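Local atomic coordinates of glutamyl-tRNA synthetase, cytoplasmic (Saccharomyces cerevisiae, PDB entry 2HRA), a protein that attaches glutamate to tRNA(Glu) after activating it with ATP, and through this N-terminal GST-like domain joins a complex with the cofactor Arc1p. Residues Val32-Ala45 against Asp174-Lys186. Residues are numbered along the deposited sequence; the frame is centred on the assembly and turned at random.
Sequences VAYAELIAARIVNA and DPIFGEAHDFLSK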
ATOM      1  N   VAL A  32       7.848   4.292   2.751  1.00 26.95           N
ATOM      2  CA  VAL A  32       7.933   2.895   2.310  1.00 26.51           C
ATOM      3  C   VAL A  32       6.779   2.523   1.379  1.00 26.76           C
ATOM      4  O   VAL A  32       5.622   2.921   1.612  1.00 27.18           O
ATOM      5  CB  VAL A  32       7.985   1.964   3.562  1.00 26.52           C
ATOM      6  CG1 VAL A  32       7.913   0.465   3.161  1.00 27.38           C
ATOM      7  CG2 VAL A  32       9.250   2.258   4.386  1.00 26.71           C
ATOM      8  N   ALA A  33       7.104   1.768   0.330  1.00 26.91           N
ATOM      9  CA  ALA A  33       6.173   1.409  -0.729  1.00 27.12           C
ATOM     10  C   ALA A  33       5.222   0.284  -0.318  1.00 27.02           C
ATOM     11  O   ALA A  33       5.154  -0.775  -0.953  1.00 26.50           O
ATOM     12  CB  ALA A  33       6.940   1.032  -1.988  1.00 26.81           C
ATOM     13  N   TYR A  34       4.460   0.512   0.746  1.00 27.98           N
ATOM     14  CA  TYR A  34       3.558  -0.523   1.259  1.00 28.28           C
ATOM     15  C   TYR A  34       2.497  -0.870   0.236  1.00 27.75           C
ATOM     16  O   TYR A  34       2.172  -2.033   0.047  1.00 27.86           O
ATOM     17  CB  TYR A  34       2.933  -0.126   2.621  1.00 28.60           C
ATOM     18  CG  TYR A  34       3.893  -0.238   3.780  1.00 29.39           C
ATOM     19  CD1 TYR A  34       4.383   0.905   4.417  1.00 27.69           C
ATOM     20  CD2 TYR A  34       4.377  -1.464   4.197  1.00 32.75           C
ATOM     21  CE1 TYR A  34       5.267   0.808   5.451  1.00 31.15           C
ATOM     22  CE2 TYR A  34       5.294  -1.557   5.265  1.00 32.53           C
ATOM     23  CZ  TYR A  34       5.729  -0.430   5.865  1.00 31.99           C
ATOM     24  OH  TYR A  34       6.643  -0.483   6.911  1.00 33.20           O
ATOM     25  N   ALA A  35       1.948   0.124  -0.435  1.00 27.55           N
ATOM     26  CA  ALA A  35       0.859  -0.122  -1.362  1.00 27.78           C
ATOM     27  C   ALA A  35       1.275  -1.096  -2.458  1.00 27.97           C
ATOM     28  O   ALA A  35       0.534  -2.012  -2.805  1.00 28.78           O
ATOM     29  CB  ALA A  35       0.386   1.167  -1.970  1.00 27.57           C
ATOM     30  N   GLU A  36       2.480  -0.859  -2.974  1.00 27.91           N
ATOM     31  CA  GLU A  36       3.112  -1.617  -4.030  1.00 27.64           C
ATOM     32  C   GLU A  36       3.383  -3.003  -3.543  1.00 27.23           C
ATOM     33  O   GLU A  36       3.069  -3.968  -4.233  1.00 27.80           O
ATOM     34  CB  GLU A  36       4.432  -0.954  -4.460  1.00 27.68           C
ATOM     35  CG  GLU A  36       4.268   0.379  -5.220  1.00 28.36           C
ATOM     36  CD  GLU A  36       4.072   1.627  -4.287  1.00 32.07           C
ATOM     37  OE1 GLU A  36       3.972   1.485  -3.063  1.00 28.37           O
ATOM     38  OE2 GLU A  36       4.033   2.767  -4.803  1.00 37.30           O
ATOM     39  N   LEU A  37       3.959  -3.122  -2.355  1.00 26.99           N
ATOM     40  CA  LEU A  37       4.211  -4.431  -1.775  1.00 27.28           C
ATOM     41  C   LEU A  37       2.929  -5.232  -1.557  1.00 26.87           C
ATOM     42  O   LEU A  37       2.916  -6.436  -1.815  1.00 26.50           O
ATOM     43  CB  LEU A  37       4.999  -4.324  -0.467  1.00 27.48           C
ATOM     44  CG  LEU A  37       5.254  -5.601   0.360  1.00 28.71           C
ATOM     45  CD1 LEU A  37       6.211  -6.590  -0.285  1.00 27.04           C
ATOM     46  CD2 LEU A  37       5.797  -5.166   1.722  1.00 30.54           C
ATOM     47  N   ILE A  38       1.866  -4.589  -1.067  1.00 26.54           N
ATOM     48  CA  ILE A  38       0.614  -5.311  -0.777  1.00 26.40           C
ATOM     49  C   ILE A  38      -0.035  -5.772  -2.106  1.00 25.20           C
ATOM     50  O   ILE A  38      -0.501  -6.922  -2.260  1.00 26.40           O
ATOM     51  CB  ILE A  38      -0.339  -4.429   0.148  1.00 26.59           C
ATOM     52  CG1 ILE A  38       0.271  -4.263   1.543  1.00 27.52           C
ATOM     53  CG2 ILE A  38      -1.694  -5.077   0.364  1.00 26.05           C
ATOM     54  CD1 ILE A  38      -0.418  -3.211   2.425  1.00 26.01           C
ATOM     55  N   ALA A  39       0.014  -4.900  -3.104  1.00 25.13           N
ATOM     56  CA  ALA A  39      -0.467  -5.236  -4.445  1.00 24.75           C
ATOM     57  C   ALA A  39       0.145  -6.541  -4.948  1.00 25.28           C
ATOM     58  O   ALA A  39      -0.550  -7.378  -5.541  1.00 25.47           O
ATOM     59  CB  ALA A  39      -0.174  -4.087  -5.411  1.00 23.49           C
ATOM     60  N   ALA A  40       1.468  -6.663  -4.761  1.00 25.96           N
ATOM     61  CA  ALA A  40       2.248  -7.819  -5.180  1.00 26.00           C
ATOM     62  C   ALA A  40       1.876  -9.020  -4.352  1.00 25.83           C
ATOM     63  O   ALA A  40       1.770 -10.102  -4.864  1.00 25.88           O
ATOM     64  CB  ALA A  40       3.760  -7.529  -5.057  1.00 25.88           C
ATOM     65  N   ARG A  41       1.646  -8.830  -3.058  1.00 25.98           N
ATOM     66  CA  ARG A  41       1.184  -9.933  -2.222  1.00 25.52           C
ATOM     67  C   ARG A  41      -0.177 -10.456  -2.648  1.00 25.37           C
ATOM     68  O   ARG A  41      -0.418 -11.671  -2.618  1.00 24.22           O
ATOM     69  CB  ARG A  41       1.202  -9.530  -0.751  1.00 25.44           C
ATOM     70  CG  ARG A  41       2.621  -9.302  -0.274  1.00 27.13           C
ATOM     71  CD  ARG A  41       2.723  -8.437   0.971  1.00 28.61           C
ATOM     72  NE  ARG A  41       2.086  -9.009   2.162  1.00 29.13           N
ATOM     73  CZ  ARG A  41       2.644  -9.874   3.023  1.00 31.09           C
ATOM     74  NH1 ARG A  41       3.869 -10.388   2.847  1.00 30.58           N
ATOM     75  NH2 ARG A  41       1.939 -10.284   4.060  1.00 30.77           N
ATOM     76  N   ILE A  42      -1.060  -9.547  -3.066  1.00 25.00           N
ATOM     77  CA  ILE A  42      -2.370  -9.936  -3.564  1.00 25.09           C
ATOM     78  C   ILE A  42      -2.221 -10.742  -4.851  1.00 24.81           C
ATOM     79  O   ILE A  42      -2.813 -11.806  -5.022  1.00 25.28           O
ATOM     80  CB  ILE A  42      -3.288  -8.685  -3.768  1.00 24.79           C
ATOM     81  CG1 ILE A  42      -3.575  -8.038  -2.399  1.00 24.79           C
ATOM     82  CG2 ILE A  42      -4.606  -9.111  -4.522  1.00 24.97           C
ATOM     83  CD1 ILE A  42      -4.105  -6.554  -2.442  1.00 23.83           C
ATOM     84  N   VAL A  43      -1.398 -10.235  -5.757  1.00 24.91           N
ATOM     85  CA  VAL A  43      -1.153 -10.911  -7.022  1.00 23.87           C
ATOM     86  C   VAL A  43      -0.616 -12.346  -6.807  1.00 24.26           C
ATOM     87  O   VAL A  43      -1.161 -13.333  -7.359  1.00 23.44           O
ATOM     88  CB  VAL A  43      -0.172 -10.096  -7.884  1.00 24.04           C
ATOM     89  CG1 VAL A  43       0.291 -10.908  -9.091  1.00 22.32           C
ATOM     90  CG2 VAL A  43      -0.804  -8.787  -8.324  1.00 23.90           C
ATOM     91  N   ASN A  44       0.423 -12.488  -5.991  1.00 24.48           N
ATOM     92  CA  ASN A  44       0.995 -13.828  -5.772  1.00 24.54           C
ATOM     93  C   ASN A  44       0.088 -14.750  -4.964  1.00 24.95           C
ATOM     94  O   ASN A  44       0.178 -15.967  -5.115  1.00 25.22           O
ATOM     95  CB  ASN A  44       2.359 -13.762  -5.100  1.00 25.03           C
ATOM     96  CG  ASN A  44       3.451 -13.189  -5.997  1.00 25.75           C
ATOM     97  OD1 ASN A  44       3.490 -13.382  -7.218  1.00 25.36           O
ATOM     98  ND2 ASN A  44       4.370 -12.517  -5.376  1.00 25.53           N
ATOM     99  N   ALA A  45      -0.762 -14.176  -4.099  1.00 24.67           N
ATOM    100  CA  ALA A  45      -1.779 -14.944  -3.392  1.00 25.17           C
ATOM    101  C   ALA A  45      -2.732 -15.651  -4.345  1.00 24.94           C
ATOM    102  O   ALA A  45      -3.101 -16.787  -4.102  1.00 24.38           O
ATOM    103  CB  ALA A  45      -2.572 -14.072  -2.454  1.00 23.57           C
ATOM    104  N   ASP A 174      -6.090  -8.908   7.919  1.00 32.35           N
ATOM    105  CA  ASP A 174      -5.792  -9.693   6.747  1.00 31.31           C
ATOM    106  C   ASP A 174      -4.265  -9.655   6.595  1.00 30.56           C
ATOM    107  O   ASP A 174      -3.704  -8.608   6.265  1.00 29.86           O
ATOM    108  CB  ASP A 174      -6.498  -9.053   5.548  1.00 31.66           C
ATOM    109  CG  ASP A 174      -6.361  -9.853   4.257  1.00 32.24           C
ATOM    110  OD1 ASP A 174      -5.421 -10.643   4.157  1.00 30.25           O
ATOM    111  OD2 ASP A 174      -7.193  -9.660   3.326  1.00 30.25           O
ATOM    112  N   PRO A 175      -3.585 -10.804   6.796  1.00 29.72           N
ATOM    113  CA  PRO A 175      -2.113 -10.886   6.743  1.00 29.61           C
ATOM    114  C   PRO A 175      -1.479 -10.271   5.500  1.00 28.86           C
ATOM    115  O   PRO A 175      -0.346  -9.745   5.551  1.00 29.60           O
ATOM    116  CB  PRO A 175      -1.850 -12.394   6.720  1.00 30.04           C
ATOM    117  CG  PRO A 175      -3.044 -13.031   7.244  1.00 30.04           C
ATOM    118  CD  PRO A 175      -4.198 -12.122   7.020  1.00 30.30           C
ATOM    119  N   ILE A 176      -2.177 -10.390   4.377  1.00 28.08           N
ATOM    120  CA  ILE A 176      -1.724  -9.791   3.127  1.00 27.75           C
ATOM    121  C   ILE A 176      -1.353  -8.333   3.341  1.00 27.37           C
ATOM    122  O   ILE A 176      -0.365  -7.876   2.765  1.00 25.86           O
ATOM    123  CB  ILE A 176      -2.762  -9.929   1.988  1.00 27.65           C
ATOM    124  CG1 ILE A 176      -2.660 -11.326   1.367  1.00 29.69           C
ATOM    125  CG2 ILE A 176      -2.532  -8.863   0.911  1.00 26.56           C
ATOM    126  CD1 ILE A 176      -3.911 -11.836   0.645  1.00 29.53           C
ATOM    127  N   PHE A 177      -2.141  -7.632   4.166  1.00 27.28           N
ATOM    128  CA  PHE A 177      -1.887  -6.210   4.528  1.00 27.68           C
ATOM    129  C   PHE A 177      -1.091  -6.127   5.819  1.00 27.94           C
ATOM    130  O   PHE A 177      -0.038  -5.530   5.874  1.00 26.98           O
ATOM    131  CB  PHE A 177      -3.192  -5.464   4.791  1.00 27.75           C
ATOM    132  CG  PHE A 177      -4.006  -5.200   3.565  1.00 27.21           C
ATOM    133  CD1 PHE A 177      -4.612  -6.248   2.880  1.00 30.01           C
ATOM    134  CD2 PHE A 177      -4.174  -3.916   3.108  1.00 27.39           C
ATOM    135  CE1 PHE A 177      -5.360  -6.010   1.746  1.00 28.69           C
ATOM    136  CE2 PHE A 177      -4.925  -3.652   1.976  1.00 29.49           C
ATOM    137  CZ  PHE A 177      -5.514  -4.702   1.291  1.00 28.79           C
ATOM    138  N   GLY A 178      -1.642  -6.719   6.868  1.00 29.06           N
ATOM    139  CA  GLY A 178      -1.138  -6.518   8.222  1.00 29.64           C
ATOM    140  C   GLY A 178       0.210  -7.145   8.566  1.00 30.49           C
ATOM    141  O   GLY A 178       0.810  -6.760   9.578  1.00 30.56           O
ATOM    142  N   GLU A 179       0.668  -8.127   7.780  1.00 30.54           N
ATOM    143  CA  GLU A 179       2.015  -8.694   7.977  1.00 30.76           C
ATOM    144  C   GLU A 179       3.036  -8.191   6.935  1.00 31.03           C
ATOM    145  O   GLU A 179       4.181  -8.658   6.916  1.00 29.93           O
ATOM    146  CB  GLU A 179       1.967 -10.229   7.972  1.00 31.07           C
ATOM    147  CG  GLU A 179       1.121 -10.786   9.092  1.00 32.27           C
ATOM    148  CD  GLU A 179       1.102 -12.292   9.124  1.00 34.14           C
ATOM    149  OE1 GLU A 179       1.673 -12.943   8.227  1.00 37.12           O
ATOM    150  OE2 GLU A 179       0.491 -12.827  10.058  1.00 36.91           O
ATOM    151  N   ALA A 180       2.650  -7.234   6.088  1.00 30.68           N
ATOM    152  CA  ALA A 180       3.563  -6.736   5.066  1.00 31.51           C
ATOM    153  C   ALA A 180       4.778  -6.059   5.712  1.00 32.03           C
ATOM    154  O   ALA A 180       5.911  -6.254   5.274  1.00 32.29           O
ATOM    155  CB  ALA A 180       2.849  -5.784   4.098  1.00 31.35           C
ATOM    156  N   HIS A 181       4.542  -5.280   6.754  1.00 32.94           N
ATOM    157  CA  HIS A 181       5.640  -4.672   7.506  1.00 33.69           C
ATOM    158  C   HIS A 181       6.594  -5.727   8.082  1.00 34.01           C
ATOM    159  O   HIS A 181       7.794  -5.667   7.847  1.00 34.22           O
ATOM    160  CB  HIS A 181       5.120  -3.776   8.626  1.00 34.06           C
ATOM    161  CG  HIS A 181       6.154  -3.475   9.659  1.00 34.17           C
ATOM    162  ND1 HIS A 181       7.131  -2.523   9.474  1.00 36.80           N
ATOM    163  CD2 HIS A 181       6.398  -4.037  10.866  1.00 36.48           C
ATOM    164  CE1 HIS A 181       7.920  -2.494  10.534  1.00 37.12           C
ATOM    165  NE2 HIS A 181       7.499  -3.406  11.393  1.00 37.28           N
ATOM    166  N   ASP A 182       6.064  -6.677   8.848  1.00 34.79           N
ATOM    167  CA  ASP A 182       6.872  -7.798   9.370  1.00 35.23           C
ATOM    168  C   ASP A 182       7.607  -8.581   8.271  1.00 35.03           C
ATOM    169  O   ASP A 182       8.771  -8.925   8.436  1.00 34.79           O
ATOM    170  CB  ASP A 182       6.007  -8.761  10.187  1.00 35.98           C
ATOM    171  CG  ASP A 182       5.588  -8.173  11.528  1.00 38.34           C
ATOM    172  OD1 ASP A 182       4.795  -8.839  12.236  1.00 40.80           O
ATOM    173  OD2 ASP A 182       6.071  -7.068  11.878  1.00 41.16           O
ATOM    174  N   PHE A 183       6.933  -8.843   7.153  1.00 34.38           N
ATOM    175  CA  PHE A 183       7.588  -9.458   6.011  1.00 34.55           C
ATOM    176  C   PHE A 183       8.778  -8.643   5.545  1.00 34.16           C
ATOM    177  O   PHE A 183       9.852  -9.167   5.281  1.00 34.04           O
ATOM    178  CB  PHE A 183       6.643  -9.616   4.821  1.00 35.16           C
ATOM    179  CG  PHE A 183       7.370  -9.957   3.543  1.00 36.09           C
ATOM    180  CD1 PHE A 183       7.783 -11.262   3.293  1.00 37.36           C
ATOM    181  CD2 PHE A 183       7.699  -8.974   2.632  1.00 36.44           C
ATOM    182  CE1 PHE A 183       8.485 -11.568   2.141  1.00 37.27           C
ATOM    183  CE2 PHE A 183       8.408  -9.292   1.472  1.00 36.93           C
ATOM    184  CZ  PHE A 183       8.790 -10.580   1.231  1.00 35.72           C
ATOM    185  N   LEU A 184       8.576  -7.350   5.416  1.00 33.56           N
ATOM    186  CA  LEU A 184       9.634  -6.480   4.942  1.00 33.57           C
ATOM    187  C   LEU A 184      10.804  -6.422   5.928  1.00 33.07           C
ATOM    188  O   LEU A 184      11.970  -6.518   5.538  1.00 32.13           O
ATOM    189  CB  LEU A 184       9.054  -5.090   4.653  1.00 33.32           C
ATOM    190  CG  LEU A 184       9.970  -4.095   3.978  1.00 33.96           C
ATOM    191  CD1 LEU A 184      10.666  -4.691   2.773  1.00 36.38           C
ATOM    192  CD2 LEU A 184       9.135  -2.851   3.615  1.00 32.31           C
ATOM    193  N   SER A 185      10.493  -6.306   7.208  1.00 33.37           N
ATOM    194  CA  SER A 185      11.526  -6.161   8.227  1.00 33.63           C
ATOM    195  C   SER A 185      12.306  -7.446   8.541  1.00 33.21           C
ATOM    196  O   SER A 185      13.511  -7.383   8.844  1.00 32.62           O
ATOM    197  CB  SER A 185      10.934  -5.523   9.494  1.00 33.81           C
ATOM    198  OG  SER A 185      10.434  -6.481  10.409  1.00 36.95           O
ATOM    199  N   LYS A 186      11.646  -8.606   8.475  1.00 32.93           N
ATOM    200  CA  LYS A 186      12.356  -9.903   8.573  1.00 32.84           C
ATOM    201  C   LYS A 186      13.234 -10.180   7.358  1.00 31.64           C
ATOM    202  O   LYS A 186      14.318 -10.701   7.499  1.00 31.10           O
ATOM    203  CB  LYS A 186      11.372 -11.069   8.783  1.00 33.20           C
ATOM    204  CG  LYS A 186      10.701 -11.001  10.149  1.00 36.12           C
ATOM    205  CD  LYS A 186       9.465 -11.909  10.291  1.00 39.76           C
ATOM    206  CE  LYS A 186       8.685 -11.606  11.591  1.00 40.04           C
ATOM    207  NZ  LYS A 186       9.417 -12.032  12.840  1.00 41.87           N
TER
HETATM  208  O   HOH W   1       2.035 -12.946   5.632  1.00 43.03           O
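The R41 guanidinium lies with one face over A180 CA. Its edge carries two backbone oxygens, both close to its plane. R41 NE donates to I176 O at 2.8 Å in a nearly straight bond (167°). R41 NH2 donates to P175 O, also at 2.8 Å, in a more bent bond (141°) that arrives from above the carbonyl plane. E179 N reaches P175 O from the opposite face. A bend at chi3 turns the arginine end onto these carbonyls. The F177 ring takes I38 CG2 over the centre of one face, a CH-pi contact 3.7 Å from the centroid. V32 CG1 lies over one face of the Y34 ring, toward its rim, and H181 CA is at its edge. The Y34 hydroxyl sits at the edge of the H181 ring, a weak hydrogen bond to ND1. A water links R41 NH2 to E179 OE1, and R41 NH1 comes within 3.5 Å of F183 CB. With an alanine at R41, I176 O is likely to lose this donor, and a gap would probably open beside A180 and F183. I176 is a knob in the hole formed by I38, R41, I42 and A45, with I176 CG2 3.6 Å from I42 CG1. L37 CD2 packs on A180 CB, and V32 CG1 meets L184 CD2 tip to tip at 3.6 Å. The axes of helices 34-45 and 180-186 cross at 99°, 10.8 Å apart at closest. In this GST fold the contact joins the first helix of the N-terminal part to the C-terminal helices. W143 and Y135 meet the F177 ring edge-to-face. Strands 21-26 and 51-56 adjoin L37 and L184, and helix 137-148 adjoins Y34, I38 and H181.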